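3-dehydroquinate dehydratase (Geobacillus kaustophilus, PDB 2YR1) probably catalyses the cis-dehydration of 3-dehydroquinate to 3-dehydroshikimate, the third step of the chorismate pathway that leads to the aromatic amino acids. Local coordinates at residues V140-P153 with A170-D184. Numbering follows the deposited sequence.
Sequences VWLVVSRHYFDGTP and ADIAKVAVMPKSPED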
ATOM      1  N   VAL A 140     -30.319  14.056   2.303  1.00 28.34           N
ATOM      2  CA  VAL A 140     -29.380  13.396   1.403  1.00 30.78           C
ATOM      3  C   VAL A 140     -27.970  13.912   1.682  1.00 23.84           C
ATOM      4  O   VAL A 140     -27.754  15.109   1.800  1.00 22.05           O
ATOM      5  CB  VAL A 140     -29.708  13.684  -0.077  1.00 28.70           C
ATOM      6  CG1 VAL A 140     -28.722  12.963  -0.966  1.00 34.12           C
ATOM      7  CG2 VAL A 140     -31.137  13.244  -0.403  1.00 36.52           C
ATOM      8  N   TRP A 141     -27.018  12.997   1.788  1.00 24.17           N
ATOM      9  CA  TRP A 141     -25.635  13.372   2.044  1.00 24.27           C
ATOM     10  C   TRP A 141     -25.007  13.979   0.809  1.00 24.42           C
ATOM     11  O   TRP A 141     -25.329  13.602  -0.313  1.00 25.15           O
ATOM     12  CB  TRP A 141     -24.836  12.162   2.489  1.00 21.25           C
ATOM     13  CG  TRP A 141     -25.359  11.579   3.760  1.00 27.16           C
ATOM     14  CD1 TRP A 141     -26.195  10.512   3.892  1.00 29.56           C
ATOM     15  CD2 TRP A 141     -25.055  12.021   5.087  1.00 27.81           C
ATOM     16  NE1 TRP A 141     -26.420  10.251   5.220  1.00 31.01           N
ATOM     17  CE2 TRP A 141     -25.731  11.164   5.976  1.00 29.29           C
ATOM     18  CE3 TRP A 141     -24.272  13.059   5.609  1.00 31.04           C
ATOM     19  CZ2 TRP A 141     -25.648  11.309   7.366  1.00 30.35           C
ATOM     20  CZ3 TRP A 141     -24.188  13.205   6.992  1.00 33.35           C
ATOM     21  CH2 TRP A 141     -24.875  12.329   7.854  1.00 30.66           C
ATOM     22  N   LEU A 142     -24.112  14.935   1.019  1.00 23.10           N
ATOM     23  CA  LEU A 142     -23.468  15.595  -0.091  1.00 18.72           C
ATOM     24  C   LEU A 142     -21.985  15.303  -0.173  1.00 22.81           C
ATOM     25  O   LEU A 142     -21.226  15.586   0.758  1.00 15.54           O
ATOM     26  CB  LEU A 142     -23.674  17.109  -0.017  1.00 21.05           C
ATOM     27  CG  LEU A 142     -23.029  17.878  -1.179  1.00 16.85           C
ATOM     28  CD1 LEU A 142     -23.720  17.466  -2.460  1.00 16.38           C
ATOM     29  CD2 LEU A 142     -23.144  19.380  -0.965  1.00 23.66           C
ATOM     30  N   VAL A 143     -21.593  14.724  -1.304  1.00 16.95           N
ATOM     31  CA  VAL A 143     -20.204  14.423  -1.588  1.00 16.67           C
ATOM     32  C   VAL A 143     -19.750  15.512  -2.566  1.00 17.69           C
ATOM     33  O   VAL A 143     -20.361  15.689  -3.619  1.00 22.00           O
ATOM     34  CB  VAL A 143     -20.059  13.026  -2.284  1.00 18.49           C
ATOM     35  CG1 VAL A 143     -18.606  12.780  -2.679  1.00 17.23           C
ATOM     36  CG2 VAL A 143     -20.548  11.929  -1.363  1.00 17.34           C
ATOM     37  N   VAL A 144     -18.718  16.271  -2.225  1.00 14.87           N
ATOM     38  CA  VAL A 144     -18.225  17.268  -3.150  1.00 14.76           C
ATOM     39  C   VAL A 144     -16.897  16.771  -3.664  1.00 19.18           C
ATOM     40  O   VAL A 144     -15.952  16.550  -2.890  1.00 22.45           O
ATOM     41  CB  VAL A 144     -18.059  18.630  -2.517  1.00 20.74           C
ATOM     42  CG1 VAL A 144     -17.505  19.622  -3.570  1.00 14.91           C
ATOM     43  CG2 VAL A 144     -19.430  19.107  -2.003  1.00 19.42           C
ATOM     44  N   SER A 145     -16.815  16.622  -4.981  1.00 19.34           N
ATOM     45  CA  SER A 145     -15.627  16.070  -5.588  1.00 23.22           C
ATOM     46  C   SER A 145     -14.904  16.884  -6.637  1.00 26.31           C
ATOM     47  O   SER A 145     -15.386  17.915  -7.119  1.00 27.65           O
ATOM     48  CB  SER A 145     -15.974  14.700  -6.170  1.00 21.33           C
ATOM     49  OG  SER A 145     -17.004  14.795  -7.141  1.00 26.28           O
ATOM     50  N   ARG A 146     -13.734  16.367  -6.986  1.00 26.92           N
ATOM     51  CA  ARG A 146     -12.841  16.941  -7.971  1.00 21.20           C
ATOM     52  C   ARG A 146     -12.093  15.756  -8.555  1.00 23.04           C
ATOM     53  O   ARG A 146     -11.592  14.920  -7.800  1.00 21.38           O
ATOM     54  CB  ARG A 146     -11.827  17.859  -7.303  1.00 26.54           C
ATOM     55  CG  ARG A 146     -11.068  18.743  -8.271  1.00 29.96           C
ATOM     56  CD  ARG A 146     -11.973  19.872  -8.780  1.00 40.42           C
ATOM     57  NE  ARG A 146     -11.232  21.110  -9.026  1.00 44.23           N
ATOM     58  CZ  ARG A 146     -10.427  21.304 -10.064  1.00 39.73           C
ATOM     59  NH1 ARG A 146     -10.267  20.341 -10.961  1.00 40.83           N
ATOM     60  NH2 ARG A 146      -9.771  22.453 -10.194  1.00 38.45           N
ATOM     61  N   HIS A 147     -12.019  15.690  -9.883  1.00 16.91           N
ATOM     62  CA  HIS A 147     -11.310  14.615 -10.560  1.00 25.45           C
ATOM     63  C   HIS A 147     -10.272  15.187 -11.545  1.00 23.50           C
ATOM     64  O   HIS A 147     -10.592  16.037 -12.386  1.00 26.22           O
ATOM     65  CB  HIS A 147     -12.311  13.715 -11.296  1.00 19.30           C
ATOM     66  CG  HIS A 147     -13.471  13.279 -10.445  1.00 28.17           C
ATOM     67  ND1 HIS A 147     -13.552  12.029  -9.868  1.00 33.70           N
ATOM     68  CD2 HIS A 147     -14.582  13.944 -10.045  1.00 28.94           C
ATOM     69  CE1 HIS A 147     -14.657  11.944  -9.150  1.00 29.44           C
ATOM     70  NE2 HIS A 147     -15.300  13.093  -9.240  1.00 32.82           N
ATOM     71  N   TYR A 148      -9.030  14.727 -11.427  1.00 19.36           N
ATOM     72  CA  TYR A 148      -7.946  15.161 -12.310  1.00 20.28           C
ATOM     73  C   TYR A 148      -7.536  13.984 -13.196  1.00 20.25           C
ATOM     74  O   TYR A 148      -6.778  13.132 -12.766  1.00 17.76           O
ATOM     75  CB  TYR A 148      -6.744  15.608 -11.482  1.00 17.49           C
ATOM     76  CG  TYR A 148      -7.021  16.857 -10.689  1.00 24.80           C
ATOM     77  CD1 TYR A 148      -7.119  18.093 -11.324  1.00 24.66           C
ATOM     78  CD2 TYR A 148      -7.234  16.801  -9.312  1.00 22.91           C
ATOM     79  CE1 TYR A 148      -7.426  19.247 -10.607  1.00 24.37           C
ATOM     80  CE2 TYR A 148      -7.543  17.952  -8.583  1.00 23.12           C
ATOM     81  CZ  TYR A 148      -7.635  19.167  -9.240  1.00 22.54           C
ATOM     82  OH  TYR A 148      -7.933  20.297  -8.535  1.00 24.79           O
ATOM     83  N   PHE A 149      -8.034  13.942 -14.428  1.00 23.19           N
ATOM     84  CA  PHE A 149      -7.723  12.827 -15.329  1.00 20.92           C
ATOM     85  C   PHE A 149      -6.444  12.963 -16.139  1.00 20.30           C
ATOM     86  O   PHE A 149      -5.948  11.972 -16.678  1.00 17.98           O
ATOM     87  CB  PHE A 149      -8.893  12.577 -16.282  1.00 22.63           C
ATOM     88  CG  PHE A 149      -9.920  11.609 -15.750  1.00 25.68           C
ATOM     89  CD1 PHE A 149      -9.928  10.282 -16.172  1.00 19.59           C
ATOM     90  CD2 PHE A 149     -10.855  12.018 -14.801  1.00 22.99           C
ATOM     91  CE1 PHE A 149     -10.848   9.371 -15.658  1.00 23.89           C
ATOM     92  CE2 PHE A 149     -11.786  11.114 -14.276  1.00 28.73           C
ATOM     93  CZ  PHE A 149     -11.783   9.790 -14.702  1.00 29.07           C
ATOM     94  N   ASP A 150      -5.889  14.170 -16.213  1.00 20.82           N
ATOM     95  CA  ASP A 150      -4.694  14.377 -17.010  1.00 24.68           C
ATOM     96  C   ASP A 150      -3.372  14.377 -16.248  1.00 25.69           C
ATOM     97  O   ASP A 150      -2.303  14.505 -16.848  1.00 22.71           O
ATOM     98  CB  ASP A 150      -4.828  15.684 -17.815  1.00 23.68           C
ATOM     99  CG  ASP A 150      -6.033  15.673 -18.738  1.00 27.17           C
ATOM    100  OD1 ASP A 150      -6.322  14.608 -19.311  1.00 24.36           O
ATOM    101  OD2 ASP A 150      -6.696  16.719 -18.899  1.00 23.66           O
ATOM    102  N   GLY A 151      -3.437  14.233 -14.930  1.00 22.73           N
ATOM    103  CA  GLY A 151      -2.218  14.231 -14.156  1.00 20.78           C
ATOM    104  C   GLY A 151      -2.516  14.335 -12.684  1.00 20.18           C
ATOM    105  O   GLY A 151      -3.662  14.210 -12.272  1.00 19.05           O
ATOM    106  N   THR A 152      -1.474  14.582 -11.900  1.00 21.14           N
ATOM    107  CA  THR A 152      -1.591  14.697 -10.456  1.00 20.57           C
ATOM    108  C   THR A 152      -1.060  16.064 -10.011  1.00 22.08           C
ATOM    109  O   THR A 152       0.146  16.323 -10.047  1.00 20.15           O
ATOM    110  CB  THR A 152      -0.790  13.572  -9.782  1.00 16.76           C
ATOM    111  OG1 THR A 152      -1.329  12.313 -10.195  1.00 16.11           O
ATOM    112  CG2 THR A 152      -0.843  13.694  -8.251  1.00 17.30           C
ATOM    113  N   PRO A 153      -1.965  16.971  -9.613  1.00 22.35           N
ATOM    114  CA  PRO A 153      -1.513  18.297  -9.169  1.00 25.17           C
ATOM    115  C   PRO A 153      -0.677  18.234  -7.897  1.00 26.58           C
ATOM    116  O   PRO A 153      -0.554  17.180  -7.270  1.00 23.50           O
ATOM    117  CB  PRO A 153      -2.815  19.083  -8.987  1.00 23.58           C
ATOM    118  CG  PRO A 153      -3.865  18.057  -8.872  1.00 23.39           C
ATOM    119  CD  PRO A 153      -3.427  16.915  -9.744  1.00 22.02           C
ATOM    120  N   ALA A 170     -19.750  20.372   2.194  1.00 21.37           N
ATOM    121  CA  ALA A 170     -19.710  18.950   1.887  1.00 21.60           C
ATOM    122  C   ALA A 170     -19.808  18.071   3.131  1.00 24.43           C
ATOM    123  O   ALA A 170     -19.337  18.438   4.219  1.00 22.80           O
ATOM    124  CB  ALA A 170     -18.421  18.618   1.128  1.00 22.96           C
ATOM    125  N   ASP A 171     -20.430  16.909   2.976  1.00 17.03           N
ATOM    126  CA  ASP A 171     -20.513  15.954   4.062  1.00 15.68           C
ATOM    127  C   ASP A 171     -19.320  15.016   3.899  1.00 18.46           C
ATOM    128  O   ASP A 171     -18.834  14.417   4.863  1.00 10.70           O
ATOM    129  CB  ASP A 171     -21.813  15.153   4.001  1.00 15.15           C
ATOM    130  CG  ASP A 171     -23.036  15.986   4.402  1.00 24.76           C
ATOM    131  OD1 ASP A 171     -23.012  16.587   5.494  1.00 19.06           O
ATOM    132  OD2 ASP A 171     -24.004  16.042   3.626  1.00 22.08           O
ATOM    133  N   ILE A 172     -18.863  14.905   2.654  1.00 19.45           N
ATOM    134  CA  ILE A 172     -17.726  14.066   2.299  1.00 17.02           C
ATOM    135  C   ILE A 172     -16.987  14.786   1.182  1.00 18.82           C
ATOM    136  O   ILE A 172     -17.610  15.284   0.253  1.00 17.85           O
ATOM    137  CB  ILE A 172     -18.180  12.683   1.764  1.00 15.72           C
ATOM    138  CG1 ILE A 172     -18.953  11.940   2.852  1.00 15.69           C
ATOM    139  CG2 ILE A 172     -16.976  11.893   1.270  1.00 15.84           C
ATOM    140  CD1 ILE A 172     -19.364  10.530   2.475  1.00 13.97           C
ATOM    141  N   ALA A 173     -15.661  14.846   1.290  1.00 16.66           N
ATOM    142  CA  ALA A 173     -14.830  15.504   0.286  1.00 17.77           C
ATOM    143  C   ALA A 173     -14.163  14.438  -0.569  1.00 19.41           C
ATOM    144  O   ALA A 173     -13.607  13.473  -0.035  1.00 14.35           O
ATOM    145  CB  ALA A 173     -13.769  16.348   0.968  1.00 12.27           C
ATOM    146  N   LYS A 174     -14.217  14.588  -1.891  1.00 13.96           N
ATOM    147  CA  LYS A 174     -13.594  13.585  -2.747  1.00 15.92           C
ATOM    148  C   LYS A 174     -12.637  14.152  -3.796  1.00 18.42           C
ATOM    149  O   LYS A 174     -12.952  15.139  -4.464  1.00 20.06           O
ATOM    150  CB  LYS A 174     -14.679  12.741  -3.432  1.00 18.59           C
ATOM    151  CG  LYS A 174     -14.147  11.747  -4.474  1.00 17.33           C
ATOM    152  CD  LYS A 174     -15.270  10.990  -5.188  1.00 17.26           C
ATOM    153  CE  LYS A 174     -14.701  10.180  -6.340  1.00 23.42           C
ATOM    154  NZ  LYS A 174     -15.703   9.821  -7.373  1.00 29.64           N
ATOM    155  N   VAL A 175     -11.447  13.561  -3.908  1.00 18.47           N
ATOM    156  CA  VAL A 175     -10.486  13.979  -4.936  1.00 16.53           C
ATOM    157  C   VAL A 175      -9.845  12.756  -5.604  1.00 19.21           C
ATOM    158  O   VAL A 175      -9.384  11.835  -4.922  1.00 14.80           O
ATOM    159  CB  VAL A 175      -9.317  14.866  -4.392  1.00 16.59           C
ATOM    160  CG1 VAL A 175      -9.843  16.204  -3.846  1.00 23.54           C
ATOM    161  CG2 VAL A 175      -8.567  14.130  -3.317  1.00 27.22           C
ATOM    162  N   ALA A 176      -9.827  12.733  -6.934  1.00 16.45           N
ATOM    163  CA  ALA A 176      -9.177  11.624  -7.635  1.00 12.82           C
ATOM    164  C   ALA A 176      -8.120  12.196  -8.596  1.00 10.97           C
ATOM    165  O   ALA A 176      -8.316  13.261  -9.181  1.00 17.05           O
ATOM    166  CB  ALA A 176     -10.221  10.771  -8.393  1.00 14.42           C
ATOM    167  N   VAL A 177      -6.993  11.511  -8.744  1.00 11.45           N
ATOM    168  CA  VAL A 177      -5.949  11.973  -9.634  1.00 13.66           C
ATOM    169  C   VAL A 177      -5.429  10.852 -10.524  1.00 13.88           C
ATOM    170  O   VAL A 177      -5.659   9.670 -10.248  1.00 12.76           O
ATOM    171  CB  VAL A 177      -4.739  12.582  -8.862  1.00 17.00           C
ATOM    172  CG1 VAL A 177      -5.179  13.814  -8.068  1.00 10.62           C
ATOM    173  CG2 VAL A 177      -4.118  11.526  -7.919  1.00 12.99           C
ATOM    174  N   MET A 178      -4.748  11.237 -11.602  1.00 15.28           N
ATOM    175  CA  MET A 178      -4.157  10.264 -12.534  1.00 14.85           C
ATOM    176  C   MET A 178      -2.663  10.386 -12.353  1.00 12.21           C
ATOM    177  O   MET A 178      -2.049  11.386 -12.764  1.00 16.68           O
ATOM    178  CB  MET A 178      -4.505  10.580 -13.981  1.00 13.57           C
ATOM    179  CG  MET A 178      -3.986   9.519 -14.944  1.00 18.92           C
ATOM    180  SD  MET A 178      -4.910   8.021 -14.726  1.00 23.03           S
ATOM    181  CE  MET A 178      -5.956   8.059 -16.218  1.00 30.17           C
ATOM    182  N   PRO A 179      -2.047   9.386 -11.703  1.00 15.24           N
ATOM    183  CA  PRO A 179      -0.598   9.434 -11.474  1.00 11.84           C
ATOM    184  C   PRO A 179       0.170   9.109 -12.752  1.00 11.24           C
ATOM    185  O   PRO A 179      -0.287   8.331 -13.565  1.00 14.35           O
ATOM    186  CB  PRO A 179      -0.397   8.375 -10.393  1.00 16.47           C
ATOM    187  CG  PRO A 179      -1.374   7.340 -10.777  1.00 14.52           C
ATOM    188  CD  PRO A 179      -2.624   8.151 -11.141  1.00 12.73           C
ATOM    189  N   LYS A 180       1.345   9.688 -12.903  1.00 19.63           N
ATOM    190  CA  LYS A 180       2.154   9.429 -14.085  1.00 23.30           C
ATOM    191  C   LYS A 180       3.455   8.816 -13.603  1.00 21.13           C
ATOM    192  O   LYS A 180       4.342   8.481 -14.394  1.00 24.26           O
ATOM    193  CB  LYS A 180       2.414  10.735 -14.841  1.00 23.84           C
ATOM    194  CG  LYS A 180       1.157  11.407 -15.372  1.00 24.98           C
ATOM    195  CD  LYS A 180       0.363  10.475 -16.266  1.00 32.85           C
ATOM    196  CE  LYS A 180      -0.894  11.135 -16.811  1.00 29.72           C
ATOM    197  NZ  LYS A 180      -0.568  12.246 -17.739  1.00 36.28           N
ATOM    198  N   SER A 181       3.545   8.639 -12.291  1.00 22.49           N
ATOM    199  CA  SER A 181       4.733   8.080 -11.663  1.00 24.05           C
ATOM    200  C   SER A 181       4.429   7.651 -10.224  1.00 22.94           C
ATOM    201  O   SER A 181       3.424   8.056  -9.651  1.00 19.75           O
ATOM    202  CB  SER A 181       5.824   9.140 -11.602  1.00 27.20           C
ATOM    203  OG  SER A 181       5.499  10.061 -10.575  1.00 23.82           O
ATOM    204  N   PRO A 182       5.296   6.815  -9.631  1.00 21.75           N
ATOM    205  CA  PRO A 182       5.089   6.365  -8.252  1.00 17.84           C
ATOM    206  C   PRO A 182       5.089   7.579  -7.328  1.00 21.55           C
ATOM    207  O   PRO A 182       4.334   7.647  -6.344  1.00 21.86           O
ATOM    208  CB  PRO A 182       6.284   5.446  -8.013  1.00 16.36           C
ATOM    209  CG  PRO A 182       6.424   4.778  -9.347  1.00 20.22           C
ATOM    210  CD  PRO A 182       6.269   5.948 -10.321  1.00 24.29           C
ATOM    211  N   GLU A 183       5.929   8.554  -7.646  1.00 16.96           N
ATOM    212  CA  GLU A 183       5.968   9.744  -6.822  1.00 21.84           C
ATOM    213  C   GLU A 183       4.589  10.400  -6.744  1.00 17.01           C
ATOM    214  O   GLU A 183       4.204  10.893  -5.686  1.00 15.73           O
ATOM    215  CB  GLU A 183       7.008  10.746  -7.341  1.00 26.18           C
ATOM    216  CG  GLU A 183       7.138  11.961  -6.436  1.00 36.50           C
ATOM    217  CD  GLU A 183       7.205  11.576  -4.956  1.00 46.11           C
ATOM    218  OE1 GLU A 183       6.469  12.180  -4.124  1.00 41.35           O
ATOM    219  OE2 GLU A 183       7.992  10.658  -4.630  1.00 48.63           O
ATOM    220  N   ASP A 184       3.851  10.398  -7.852  1.00 14.26           N
ATOM    221  CA  ASP A 184       2.506  10.978  -7.879  1.00 14.95           C
ATOM    222  C   ASP A 184       1.571  10.239  -6.942  1.00 12.80           C
ATOM    223  O   ASP A 184       0.703  10.850  -6.321  1.00 14.05           O
ATOM    224  CB  ASP A 184       1.894  10.925  -9.275  1.00 16.06           C
ATOM    225  CG  ASP A 184       2.417  12.007 -10.187  1.00 21.88           C
ATOM    226  OD1 ASP A 184       2.911  13.055  -9.686  1.00 17.87           O
ATOM    227  OD2 ASP A 184       2.311  11.794 -11.410  1.00 18.12           O
TER
HETATM  228  O   HOH W   1       2.273  15.413  -8.395  1.00 33.18           O
HETATM  229  O   HOH W   2       0.808  14.216 -12.997  1.00 37.93           O
HETATM  230  O   HOH W   3       2.645  15.988 -11.412  1.00 41.07           O
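Lys174 and His147 meet inside the barrel, on neighbouring parallel strands whose short axes run 9° apart. Lys174 runs extended, its CG trans to the main-chain nitrogen (chi1 174°), along Ser145 CB, and brings NZ to the edge of the imidazole, 3.0 Å from His147 CE1. A long side chain ending in an amine suits the Schiff-base role predicted for Lys174. The neighbouring ring nitrogen is steadied by Ser145: His147 NE2 donates to Ser145 OG over 3.2 Å, tilted from the ring plane, and the small hydroxyl is itself bonded to Asp119.

Beneath these side chains the backbones are tightly laced. Val144 N donates to Ile172 O, and Ala176 N bonds Arg146 O. On the opposite face Val144 CG2 presses Ala170 CB at 3.3 Å, tighter than usual van der Waals contact, and the small Ala170 suits so close a place. Val177 CG1 packs on Tyr148 CD2 and Pro153 CD, and all three residues touch Leu158 of helix 155-167. At the strand starts Asp171 OD2 takes Leu142 N through its anti lone pair at 2.8 Å and also pairs with Arg132; its carboxylate stands 80° from the Trp141 ring, at the ring edge.

Past the strands the contact loosens and becomes wet. Lys180 NZ reaches Asp150 O from above the carbonyl plane, and Thr152 OG1 makes a weak 2.8 Å bond to Met178 O. Waters link the Thr152 backbone to the carboxylate of Asp184, and Asp184 OD2 also accepts from Lys180 N at 2.8 Å.

The two strands and helix 155-167 form a beta-alpha-beta crossover of the TIM barrel, and they bring together the predicted Schiff-base lysine and proton-transferring histidine of a type I dehydroquinase.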